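Local structure of putative major capsid protein (6G44) at residues F119-P123 / A124-K128. The protein probably builds the icosahedral shell of the virophage mavirus, as a double jelly-roll major capsid protein that assembles into trimers. Residues are numbered along the deposited sequence; the frame is centred on the assembly and turned at random. Where two conformers were deposited one is given.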
ATOM      1  N   PHE C 119      14.043  19.182  28.396  1.00 12.57           N
ATOM      2  CA  PHE C 119      13.492  17.854  28.099  1.00 12.88           C
ATOM      3  C   PHE C 119      14.670  16.976  27.696  1.00 12.18           C
ATOM      4  O   PHE C 119      15.345  17.281  26.729  1.00 11.77           O
ATOM      5  CB  PHE C 119      12.515  17.932  26.924  1.00 13.40           C
ATOM      6  CG  PHE C 119      11.384  18.921  27.088  1.00 13.69           C
ATOM      7  CD1 PHE C 119      11.528  20.241  26.688  1.00 14.73           C
ATOM      8  CD2 PHE C 119      10.135  18.499  27.545  1.00 15.99           C
ATOM      9  CE1 PHE C 119      10.475  21.140  26.805  1.00 14.36           C
ATOM     10  CE2 PHE C 119       9.069  19.394  27.659  1.00 16.41           C
ATOM     11  CZ  PHE C 119       9.257  20.724  27.308  1.00 15.23           C
ATOM     12  N   THR C 120      14.934  15.923  28.461  1.00 12.45           N
ATOM     13  CA  THR C 120      16.019  15.000  28.156  1.00 13.31           C
ATOM     14  C   THR C 120      15.436  13.706  27.604  1.00 12.95           C
ATOM     15  O   THR C 120      14.576  13.117  28.218  1.00 14.24           O
ATOM     16  CB  THR C 120      16.861  14.711  29.426  1.00 14.09           C
ATOM     17  OG1 THR C 120      17.420  15.958  29.890  1.00 15.85           O
ATOM     18  CG2 THR C 120      17.998  13.758  29.142  1.00 15.36           C
ATOM     19  N   SER C 121      15.919  13.298  26.446  1.00 12.68           N
ATOM     20  CA  SER C 121      15.452  12.057  25.825  1.00 12.65           C
ATOM     21  C   SER C 121      16.577  11.353  25.112  1.00 12.70           C
ATOM     22  O   SER C 121      17.704  11.838  25.049  1.00 12.64           O
ATOM     23  CB  SER C 121      14.267  12.364  24.931  1.00 14.12           C
ATOM     24  OG  SER C 121      14.667  13.029  23.809  1.00 15.58           O
ATOM     25  N   TYR C 122      16.264  10.175  24.559  1.00 12.02           N
ATOM     26  CA  TYR C 122      17.284   9.258  24.066  1.00 12.25           C
ATOM     27  C   TYR C 122      16.903   8.800  22.656  1.00 11.49           C
ATOM     28  O   TYR C 122      16.288   7.720  22.497  1.00 11.58           O
ATOM     29  CB  TYR C 122      17.389   8.094  25.054  1.00 12.88           C
ATOM     30  CG  TYR C 122      17.687   8.601  26.436  1.00 14.83           C
ATOM     31  CD1 TYR C 122      18.972   8.942  26.791  1.00 16.00           C
ATOM     32  CD2 TYR C 122      16.661   8.799  27.354  1.00 16.66           C
ATOM     33  CE1 TYR C 122      19.251   9.468  28.061  1.00 17.43           C
ATOM     34  CE2 TYR C 122      16.923   9.330  28.611  1.00 17.33           C
ATOM     35  CZ  TYR C 122      18.222   9.643  28.949  1.00 18.38           C
ATOM     36  OH  TYR C 122      18.453  10.161  30.221  1.00 21.80           O
ATOM     37  N   PRO C 123      17.227   9.609  21.643  1.00 10.93           N
ATOM     38  CA  PRO C 123      16.700   9.331  20.296  1.00 11.07           C
ATOM     39  C   PRO C 123      17.076   7.957  19.747  1.00 11.80           C
ATOM     40  O   PRO C 123      16.230   7.308  19.100  1.00 11.95           O
ATOM     41  CB  PRO C 123      17.313  10.463  19.469  1.00 11.05           C
ATOM     42  CG  PRO C 123      17.446  11.605  20.440  1.00 11.39           C
ATOM     43  CD  PRO C 123      17.887  10.945  21.711  1.00 10.94           C
ATOM     44  N   ALA C 124      18.311   7.505  19.929  1.00 11.18           N
ATOM     45  CA  ALA C 124      18.726   6.208  19.355  1.00 11.50           C
ATOM     46  C   ALA C 124      17.895   5.088  19.995  1.00 13.20           C
ATOM     47  O   ALA C 124      17.480   4.152  19.306  1.00 12.69           O
ATOM     48  CB  ALA C 124      20.209   5.978  19.580  1.00 11.99           C
ATOM     49  N   GLN C 125      17.697   5.152  21.307  1.00 13.41           N
ATOM     50  CA  GLN C 125      16.882   4.163  22.029  1.00 14.64           C
ATOM     51  C   GLN C 125      15.412   4.243  21.559  1.00 15.09           C
ATOM     52  O   GLN C 125      14.761   3.193  21.342  1.00 15.70           O
ATOM     53  CB  GLN C 125      17.022   4.417  23.542  1.00 16.49           C
ATOM     54  CG  GLN C 125      16.257   3.504  24.459  1.00 17.49           C
ATOM     55  CD  GLN C 125      16.500   3.888  25.904  1.00 18.15           C
ATOM     56  OE1 GLN C 125      15.916   4.855  26.397  1.00 18.92           O
ATOM     57  NE2 GLN C 125      17.354   3.125  26.589  1.00 18.26           N
ATOM     58  N   LEU C 126      14.900   5.454  21.370  1.00 13.90           N
ATOM     59  CA  LEU C 126      13.501   5.707  20.982  0.50 14.63           C
ATOM     60  C   LEU C 126      13.242   5.131  19.592  1.00 14.48           C
ATOM     61  O   LEU C 126      12.277   4.389  19.394  1.00 14.48           O
ATOM     62  CB  LEU C 126      13.141   7.209  20.968  0.50 15.53           C
ATOM     63  CG  LEU C 126      12.725   8.046  22.188  0.50 16.16           C
ATOM     64  CD1 LEU C 126      12.791   9.524  21.841  0.50 17.06           C
ATOM     65  CD2 LEU C 126      11.321   7.701  22.648  0.50 16.98           C
ATOM     66  N   ILE C 127      14.123   5.429  18.648  1.00 12.60           N
ATOM     67  CA  ILE C 127      13.866   5.012  17.267  1.00 12.27           C
ATOM     68  C   ILE C 127      14.035   3.524  17.136  1.00 12.43           C
ATOM     69  O   ILE C 127      13.349   2.935  16.281  1.00 12.39           O
ATOM     70  CB  ILE C 127      14.720   5.817  16.250  1.00 12.39           C
ATOM     71  CG1 ILE C 127      14.183   5.712  14.818  1.00 12.18           C
ATOM     72  CG2 ILE C 127      16.169   5.416  16.269  1.00 12.13           C
ATOM     73  CD1 ILE C 127      12.739   6.117  14.634  1.00 13.00           C
ATOM     74  N   LYS C 128      14.905   2.891  17.920  1.00 12.37           N
ATOM     75  CA  LYS C 128      15.057   1.439  17.816  1.00 13.80           C
ATOM     76  C   LYS C 128      13.746   0.728  18.109  1.00 15.20           C
ATOM     77  O   LYS C 128      13.476  -0.309  17.508  1.00 14.78           O
ATOM     78  CB  LYS C 128      16.171   0.888  18.732  1.00 15.51           C
ATOM     79  CG  LYS C 128      16.488  -0.601  18.530  1.00 16.61           C
ATOM     80  CD  LYS C 128      17.695  -1.051  19.344  1.00 17.85           C
ATOM     81  CE  LYS C 128      18.038  -2.522  19.095  1.00 18.89           C
ATOM     82  NZ  LYS C 128      19.225  -3.011  19.870  1.00 20.51           N
TER
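Tyr122 and Leu126 are joined by the first main-chain bond of helix 123-130: Leu126 N donates to Tyr122 O at 2.9 Å. One residue on, Ile127 N reaches Pro123 O, also at 2.9 Å, and the two are the opening i to i+4 bonds of the helix. Tyr122 is thus the N-cap, the last residue before the helix, and its carbonyl is already used in that pattern. Pro123 suits the first helical turn because nitrogens there have no carbonyl one turn earlier in the helix to bond, so the missing N-H costs the helix nothing, and its ring holds phi at -59°, a helical value.

Among the side chains, Tyr122 and Gln125 extend from the backbone together. With its first torsion at 180°, Gln125 runs straight out from the helix, which carries the amide out beside the tyrosine. There Gln125 OE1 lies 3.8 Å from Tyr122 CB, obliquely to the ring, whose plane is turned 57° from that of the amide. This is a van der Waals contact. Glutamine suits its partly exposed place because its methylenes can lie against apolar neighbours such as Leu295 and Phe473 while the chain ends in a polar amide; Tyr122 is exposed, and its hydroxyl suits such a position.

Aliphatic carbons lie close to both carbonyl oxygens. Leu126 CB lies 3.5 Å from Tyr122 O, while Ile127 CG2 comes to 3.4 Å from Pro123 O. Farther out, Leu126 packs on Ile293 and Ile127 on Phe101, so branched aliphatic residues suit these buried positions.

Ser121 ends strand 117-121 with a backbone pairing to Ala110, and Lys128 NZ bonds Ser340 OG. The whole is a strand-to-helix junction with a proline in the first turn, leading from a strand of one sheet to a short helix that packs against strand 286-305 of another within the double jelly-roll.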